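Local structure of Pre-mRNA-splicing factor 38 (Chaetomium thermophilum, 5F5T) at residues Y50-K53 against E54-G58; A92-L95 against L96-P100; D208-E211 against E212-Q215. The protein is probably required for pre-mRNA splicing, as a member of the PRP38 family of spliceosomal proteins. All blocks are in the same frame, centred on the assembly; numbering follows the deposited sequence.

Interaction 1 (Y50-K53 against E54-G58); sequences YFWK and EQCFG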
loop_
_atom_site.group_PDB
_atom_site.type_symbol
_atom_site.label_atom_id
_atom_site.label_comp_id
_atom_site.label_asym_id
_atom_site.label_seq_id
_atom_site.Cartn_x
_atom_site.Cartn_y
_atom_site.Cartn_z
ATOM N N TYR A 50 -1.920 8.738 24.300
ATOM C CA TYR A 50 -0.773 9.303 24.994
ATOM C C TYR A 50 0.343 9.712 24.035
ATOM O O TYR A 50 0.974 10.754 24.205
ATOM C CB TYR A 50 -0.243 8.290 26.004
ATOM C CG TYR A 50 0.989 8.729 26.752
ATOM C CD1 TYR A 50 0.884 9.555 27.862
ATOM C CD2 TYR A 50 2.252 8.297 26.370
ATOM C CE1 TYR A 50 2.000 9.950 28.564
ATOM C CE2 TYR A 50 3.378 8.690 27.068
ATOM C CZ TYR A 50 3.245 9.517 28.165
ATOM O OH TYR A 50 4.357 9.915 28.869
ATOM N N PHE A 51 0.596 8.878 23.032
ATOM C CA PHE A 51 1.669 9.149 22.090
ATOM C C PHE A 51 1.412 10.434 21.315
ATOM O O PHE A 51 2.327 11.205 21.057
ATOM C CB PHE A 51 1.850 7.991 21.115
ATOM C CG PHE A 51 2.924 8.233 20.105
ATOM C CD1 PHE A 51 4.255 8.046 20.441
ATOM C CD2 PHE A 51 2.610 8.666 18.826
ATOM C CE1 PHE A 51 5.256 8.274 19.515
ATOM C CE2 PHE A 51 3.609 8.896 17.895
ATOM C CZ PHE A 51 4.934 8.699 18.241
ATOM N N TRP A 52 0.163 10.650 20.930
ATOM C CA TRP A 52 -0.203 11.862 20.214
ATOM C C TRP A 52 0.021 13.085 21.104
ATOM O O TRP A 52 0.610 14.079 20.681
ATOM C CB TRP A 52 -1.656 11.783 19.751
ATOM C CG TRP A 52 -2.152 13.013 19.077
ATOM C CD1 TRP A 52 -2.832 14.044 19.658
ATOM C CD2 TRP A 52 -2.044 13.335 17.686
ATOM N NE1 TRP A 52 -3.138 14.996 18.717
ATOM C CE2 TRP A 52 -2.668 14.584 17.498
ATOM C CE3 TRP A 52 -1.476 12.692 16.582
ATOM C CZ2 TRP A 52 -2.739 15.204 16.252
ATOM C CZ3 TRP A 52 -1.549 13.308 15.344
ATOM C CH2 TRP A 52 -2.174 14.552 15.189
ATOM N N LYS A 53 -0.445 12.994 22.346
ATOM C CA LYS A 53 -0.371 14.102 23.293
ATOM C C LYS A 53 1.058 14.455 23.708
ATOM O O LYS A 53 1.356 15.618 23.973
ATOM C CB LYS A 53 -1.203 13.783 24.536
ATOM C CG LYS A 53 -2.705 13.768 24.287
ATOM C CD LYS A 53 -3.469 13.522 25.580
ATOM C CE LYS A 53 -4.940 13.244 25.311
ATOM N NZ LYS A 53 -5.643 14.440 24.766
ATOM N N GLU A 54 1.935 13.459 23.779
ATOM C CA GLU A 54 3.286 13.679 24.298
ATOM C C GLU A 54 4.377 13.749 23.233
ATOM O O GLU A 54 5.460 14.273 23.488
ATOM C CB GLU A 54 3.646 12.576 25.298
ATOM C CG GLU A 54 2.903 12.659 26.613
ATOM C CD GLU A 54 3.398 13.796 27.479
ATOM O OE1 GLU A 54 4.603 14.116 27.400
ATOM O OE2 GLU A 54 2.587 14.364 28.241
ATOM N N GLN A 55 4.103 13.223 22.046
ATOM C CA GLN A 55 5.138 13.113 21.023
ATOM C C GLN A 55 4.731 13.709 19.681
ATOM O O GLN A 55 5.583 13.966 18.834
ATOM C CB GLN A 55 5.543 11.650 20.837
ATOM C CG GLN A 55 6.277 11.064 22.031
ATOM C CD GLN A 55 7.601 11.758 22.296
ATOM O OE1 GLN A 55 8.328 12.116 21.367
ATOM N NE2 GLN A 55 7.919 11.957 23.570
ATOM N N CYS A 56 3.435 13.916 19.479
ATOM C CA CYS A 56 2.958 14.509 18.235
ATOM C C CYS A 56 2.564 15.964 18.421
ATOM O O CYS A 56 2.283 16.669 17.454
ATOM C CB CYS A 56 1.775 13.722 17.681
ATOM S SG CYS A 56 2.198 12.061 17.147
ATOM N N PHE A 57 2.553 16.417 19.666
ATOM C CA PHE A 57 2.097 17.765 19.950
ATOM C C PHE A 57 3.033 18.809 19.349
ATOM O O PHE A 57 4.217 18.865 19.679
ATOM C CB PHE A 57 1.969 17.973 21.457
ATOM C CG PHE A 57 1.515 19.347 21.838
ATOM C CD1 PHE A 57 0.194 19.726 21.669
ATOM C CD2 PHE A 57 2.408 20.262 22.370
ATOM C CE1 PHE A 57 -0.226 20.992 22.020
ATOM C CE2 PHE A 57 1.994 21.530 22.723
ATOM C CZ PHE A 57 0.675 21.896 22.549
ATOM N N GLY A 58 2.481 19.634 18.466
ATOM C CA GLY A 58 3.212 20.722 17.843
ATOM C C GLY A 58 4.443 20.339 17.041
ATOM O O GLY A 58 5.368 21.139 16.908
#
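Side-chain contacts four or five residues apart run along the short helix 50-55 and its C-terminal end, where Tyr-50, Phe-51 and Trp-52 meet Glu-54, Gln-55 and Cys-56. Two are CH-pi contacts. Glu-54 CG sits over one face of the Tyr-50 ring, 3.7 Å from its centroid. The Glu-54 chain bends at chi2 (-73°), and its carboxylate plane ends only 21° from the ring plane. Gln-55 CB lies over one face of the Phe-51 ring, 3.9 Å from the centroid and displaced toward the rim. Phe-51 CG is trans to the backbone N (chi1 179°), which swings the ring along the helix toward Gln-55 and Cys-56. Cys-56 SG comes to the Phe-51 ring obliquely, 3.5 Å from Phe-51 CE2. The same sulfur also makes an oblique contact with the six-membered ring of Trp-52. Cys-56 CB approaches the Trp-52 ring obliquely too, 3.6 Å from Trp-52 CE3. The backbone bonds are Glu-54 N to Tyr-50 O and Gln-55 N to Phe-51 O, each 2.9 Å, and Cys-56 N to Trp-52 O, 3.1 Å. With an alanine in place of Phe-51, Gln-55 CB would probably lose the ring face beneath it and the Cys-56 sulfur one of its two aromatic partners. Outside the turn, Phe-51 meets His-71 of helix 61-71 edge-to-face and touches Pro-87 and Cys-90. Trp-52 packs against Phe-93, Lys-94 and Gln-97, so both aromatic residues dock helix 50-55 onto helix 87-98.

Interaction 2 (A92-L95 against L96-P100); sequences AFKL and LQLAP
Lys-94 reaches Gln-97, one helical turn further on, with the outer half of its side chain. From CB the chain leaves along the helix, since CG lies opposite the backbone N (chi1 -176°). It then bends at chi2 and chi3, and this brings the outer atoms back over the turn. Lys-94 CD packs 4.1 Å from Leu-98 CG and 3.4 Å from Gln-97 OE1. Lys-94 CE lies equally close to that oxygen. At the tip, Lys-94 NZ donates a hydrogen bond of 3.0 Å to Gln-97 OE1. The donor stands above the amide carbonyl plane, 49° out of it, and so is not on a lone pair. Gln-97 is extended beyond CG and holds its amide oxygen out to this ammonium group. Lys-94 is a buried residue, so the bond probably offsets part of the cost of burying its charge. On another side of the helix, Leu-95 CD2 touches Pro-100 CG at 3.8 Å. The backbone repeats run from Leu-96 N to Ala-92 O through Ala-99 N to Leu-95 O, the latter 2.8 Å. Tyr-126 of helix 117-130 packs on Leu-95, Leu-96 and Pro-100. This is the C-terminal end of an alpha-helix, closed by a positive-phi alanine followed by proline.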
loop_
_atom_site.group_PDB
_atom_site.type_symbol
_atom_site.label_atom_id
_atom_site.label_comp_id
_atom_site.label_asym_id
_atom_site.label_seq_id
_atom_site.Cartn_x
_atom_site.Cartn_y
_atom_site.Cartn_z
ATOM N N ALA A 92 1.101 9.061 10.801
ATOM C CA ALA A 92 0.405 9.161 9.522
ATOM C C ALA A 92 -0.674 10.238 9.599
ATOM O O ALA A 92 -0.811 11.063 8.694
ATOM C CB ALA A 92 -0.199 7.827 9.133
ATOM N N PHE A 93 -1.428 10.232 10.694
ATOM C CA PHE A 93 -2.489 11.210 10.890
ATOM C C PHE A 93 -1.907 12.609 10.974
ATOM O O PHE A 93 -2.458 13.563 10.415
ATOM C CB PHE A 93 -3.292 10.897 12.154
ATOM C CG PHE A 93 -4.475 11.799 12.358
ATOM C CD1 PHE A 93 -5.582 11.715 11.528
ATOM C CD2 PHE A 93 -4.482 12.733 13.381
ATOM C CE1 PHE A 93 -6.674 12.547 11.713
ATOM C CE2 PHE A 93 -5.571 13.569 13.573
ATOM C CZ PHE A 93 -6.668 13.473 12.736
ATOM N N LYS A 94 -0.772 12.722 11.654
ATOM C CA LYS A 94 -0.090 14.001 11.753
ATOM C C LYS A 94 0.364 14.485 10.384
ATOM O O LYS A 94 0.303 15.670 10.097
ATOM C CB LYS A 94 1.108 13.905 12.691
ATOM C CG LYS A 94 1.809 15.233 12.916
ATOM C CD LYS A 94 0.813 16.336 13.226
ATOM C CE LYS A 94 0.740 16.619 14.715
ATOM N NZ LYS A 94 0.174 17.969 14.998
ATOM N N LEU A 95 0.803 13.562 9.538
ATOM C CA LEU A 95 1.191 13.912 8.179
ATOM C C LEU A 95 -0.025 14.410 7.410
ATOM O O LEU A 95 0.071 15.355 6.626
ATOM C CB LEU A 95 1.825 12.719 7.469
ATOM C CG LEU A 95 3.336 12.564 7.663
ATOM C CD1 LEU A 95 3.848 11.381 6.866
ATOM C CD2 LEU A 95 4.078 13.835 7.283
ATOM N N LEU A 96 -1.170 13.775 7.640
ATOM C CA LEU A 96 -2.417 14.239 7.046
ATOM C C LEU A 96 -2.703 15.673 7.481
ATOM O O LEU A 96 -3.149 16.498 6.685
ATOM C CB LEU A 96 -3.582 13.329 7.438
ATOM C CG LEU A 96 -3.639 11.950 6.781
ATOM C CD1 LEU A 96 -4.791 11.139 7.351
ATOM C CD2 LEU A 96 -3.768 12.082 5.274
ATOM N N GLN A 97 -2.427 15.966 8.747
ATOM C CA GLN A 97 -2.593 17.315 9.283
ATOM C C GLN A 97 -1.655 18.323 8.616
ATOM O O GLN A 97 -2.079 19.392 8.181
ATOM C CB GLN A 97 -2.364 17.307 10.797
ATOM C CG GLN A 97 -2.948 18.493 11.528
ATOM C CD GLN A 97 -2.614 18.478 13.006
ATOM O OE1 GLN A 97 -2.382 17.418 13.588
ATOM N NE2 GLN A 97 -2.586 19.655 13.621
ATOM N N LEU A 98 -0.379 17.964 8.541
ATOM C CA LEU A 98 0.667 18.843 8.037
ATOM C C LEU A 98 0.600 19.032 6.530
ATOM O O LEU A 98 1.088 20.033 6.005
ATOM C CB LEU A 98 2.042 18.289 8.414
ATOM C CG LEU A 98 2.363 18.176 9.904
ATOM C CD1 LEU A 98 3.806 17.742 10.093
ATOM C CD2 LEU A 98 2.115 19.512 10.587
ATOM N N ALA A 99 0.002 18.061 5.846
ATOM C CA ALA A 99 -0.139 18.090 4.390
ATOM C C ALA A 99 1.169 18.425 3.674
ATOM O O ALA A 99 1.243 19.427 2.964
ATOM C CB ALA A 99 -1.223 19.082 3.990
ATOM N N PRO A 100 2.211 17.598 3.868
ATOM C CA PRO A 100 3.529 17.936 3.325
ATOM C C PRO A 100 3.537 17.914 1.801
ATOM O O PRO A 100 2.708 17.233 1.192
ATOM C CB PRO A 100 4.429 16.838 3.894
ATOM C CG PRO A 100 3.515 15.670 4.051
ATOM C CD PRO A 100 2.199 16.258 4.481
#

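Interaction 3 (D208-E211 against E212-Q215); sequences DILE and EEEQ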
loop_
_atom_site.group_PDB
_atom_site.type_symbol
_atom_site.label_atom_id
_atom_site.label_comp_id
_atom_site.label_asym_id
_atom_site.label_seq_id
_atom_site.Cartn_x
_atom_site.Cartn_y
_atom_site.Cartn_z
ATOM N N ASP A 208 11.742 -15.450 -18.841
ATOM C CA ASP A 208 13.167 -15.234 -18.646
ATOM C C ASP A 208 13.619 -16.003 -17.413
ATOM O O ASP A 208 14.631 -16.705 -17.443
ATOM C CB ASP A 208 13.490 -13.747 -18.483
ATOM C CG ASP A 208 13.029 -12.912 -19.662
ATOM O OD1 ASP A 208 12.550 -13.491 -20.661
ATOM O OD2 ASP A 208 13.147 -11.669 -19.588
ATOM N N ILE A 209 12.822 -15.909 -16.351
ATOM C CA ILE A 209 13.124 -16.580 -15.091
ATOM C C ILE A 209 13.178 -18.082 -15.314
ATOM O O ILE A 209 14.039 -18.772 -14.764
ATOM C CB ILE A 209 12.076 -16.269 -13.999
ATOM C CG1 ILE A 209 11.901 -14.757 -13.814
ATOM C CG2 ILE A 209 12.472 -16.917 -12.680
ATOM C CD1 ILE A 209 13.192 -13.988 -13.804
ATOM N N LEU A 210 12.257 -18.587 -16.132
ATOM C CA LEU A 210 12.234 -20.009 -16.447
ATOM C C LEU A 210 13.505 -20.421 -17.187
ATOM O O LEU A 210 14.084 -21.467 -16.892
ATOM C CB LEU A 210 10.998 -20.368 -17.275
ATOM C CG LEU A 210 10.898 -21.836 -17.699
ATOM C CD1 LEU A 210 11.036 -22.761 -16.495
ATOM C CD2 LEU A 210 9.594 -22.107 -18.436
ATOM N N GLU A 211 13.942 -19.601 -18.141
ATOM C CA GLU A 211 15.157 -19.913 -18.886
ATOM C C GLU A 211 16.385 -19.940 -17.975
ATOM O O GLU A 211 17.199 -20.866 -18.051
ATOM C CB GLU A 211 15.378 -18.906 -20.019
ATOM C CG GLU A 211 14.308 -18.921 -21.100
ATOM C CD GLU A 211 14.683 -18.067 -22.296
ATOM O OE1 GLU A 211 15.854 -17.635 -22.373
ATOM O OE2 GLU A 211 13.811 -17.826 -23.158
ATOM N N GLU A 212 16.512 -18.942 -17.102
ATOM C CA GLU A 212 17.652 -18.895 -16.186
ATOM C C GLU A 212 17.615 -20.093 -15.238
ATOM O O GLU A 212 18.656 -20.665 -14.904
ATOM C CB GLU A 212 17.688 -17.590 -15.378
ATOM C CG GLU A 212 17.225 -16.318 -16.094
ATOM C CD GLU A 212 17.794 -16.140 -17.496
ATOM O OE1 GLU A 212 17.317 -16.818 -18.433
ATOM O OE2 GLU A 212 18.704 -15.301 -17.668
ATOM N N GLU A 213 16.412 -20.464 -14.811
ATOM C CA GLU A 213 16.227 -21.595 -13.908
ATOM C C GLU A 213 16.660 -22.897 -14.575
ATOM O O GLU A 213 17.359 -23.721 -13.976
ATOM C CB GLU A 213 14.763 -21.690 -13.473
ATOM C CG GLU A 213 14.546 -22.216 -12.064
ATOM C CD GLU A 213 13.113 -22.033 -11.597
ATOM O OE1 GLU A 213 12.201 -22.593 -12.243
ATOM O OE2 GLU A 213 12.899 -21.323 -10.593
ATOM N N GLU A 214 16.247 -23.065 -15.829
ATOM C CA GLU A 214 16.582 -24.254 -16.602
ATOM C C GLU A 214 18.080 -24.344 -16.831
ATOM O O GLU A 214 18.662 -25.426 -16.769
ATOM C CB GLU A 214 15.862 -24.246 -17.952
ATOM C CG GLU A 214 14.364 -24.498 -17.894
ATOM C CD GLU A 214 13.707 -24.361 -19.256
ATOM O OE1 GLU A 214 14.001 -23.371 -19.961
ATOM O OE2 GLU A 214 12.906 -25.244 -19.628
ATOM N N GLN A 215 18.700 -23.201 -17.110
ATOM C CA GLN A 215 20.141 -23.158 -17.324
ATOM C C GLN A 215 20.905 -23.500 -16.049
ATOM O O GLN A 215 21.895 -24.231 -16.086
ATOM C CB GLN A 215 20.561 -21.790 -17.854
ATOM C CG GLN A 215 20.049 -21.543 -19.260
ATOM C CD GLN A 215 20.391 -22.678 -20.207
ATOM O OE1 GLN A 215 21.559 -22.944 -20.485
ATOM N NE2 GLN A 215 19.363 -23.365 -20.694
#
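Asp-208 O accepts the backbone N-H of Glu-212 at 2.9 Å, in a nearly straight bond (N-H...O angle 166°). The Glu-212 side chain is modelled bent at chi2 (-46°), with its carboxylate folded back over the same turn. This placement is doubtful, because it puts Glu-212 OE1 against Asp-208 O, two acceptors that cannot bond without a proton. At the other end of Asp-208, its backbone N is hydrogen-bonded to Ser-205 OG. Ile-209 comes next, and its O takes Glu-213 N at 2.9 Å. Its side chain turns away from 212-215, is buried and packs on an apolar side chain of another protein's chain. The segment belongs to a regular alpha-helix, 206-218, whose i to i+4 bonds continue unbroken here. It has an acidic surface and an apolar point of contact with a partner protein. Leu-210 O accepts Glu-214 N. Leu-210 CD1 lies 4.0 Å from Glu-214 CG, so the leucine meets the aliphatic part of the extended glutamate. Glu-211 O is bonded to Gln-215 N at 2.9 Å. Glu-211 and Glu-212 carry like charges close together, which would probably repel, though the position of the Glu-212 carboxylate is uncertain.

How the interactions relate
The interactions follow one another along the chain without overlap. Interactions 1 and 2 lie in the PRP38 family region, on helices 50-55 and 87-98, with centres about 13 Å apart. They touch directly. Trp-52 CH2 packs 3.4 Å from Phe-93 CD2, and Cys-56 O lies close to Lys-94 CE. These two helix ends therefore form one packed unit on the same side of the chain's centre. Interaction 3 stands apart on helix 206-218, across the chain's centre, with its centre about 53 Å from that of interaction 1 and about 46 Å from that of interaction 2. Two contacts thus lie on adjoining helices of the helical body, while the third belongs to a remote helix that meets another protein.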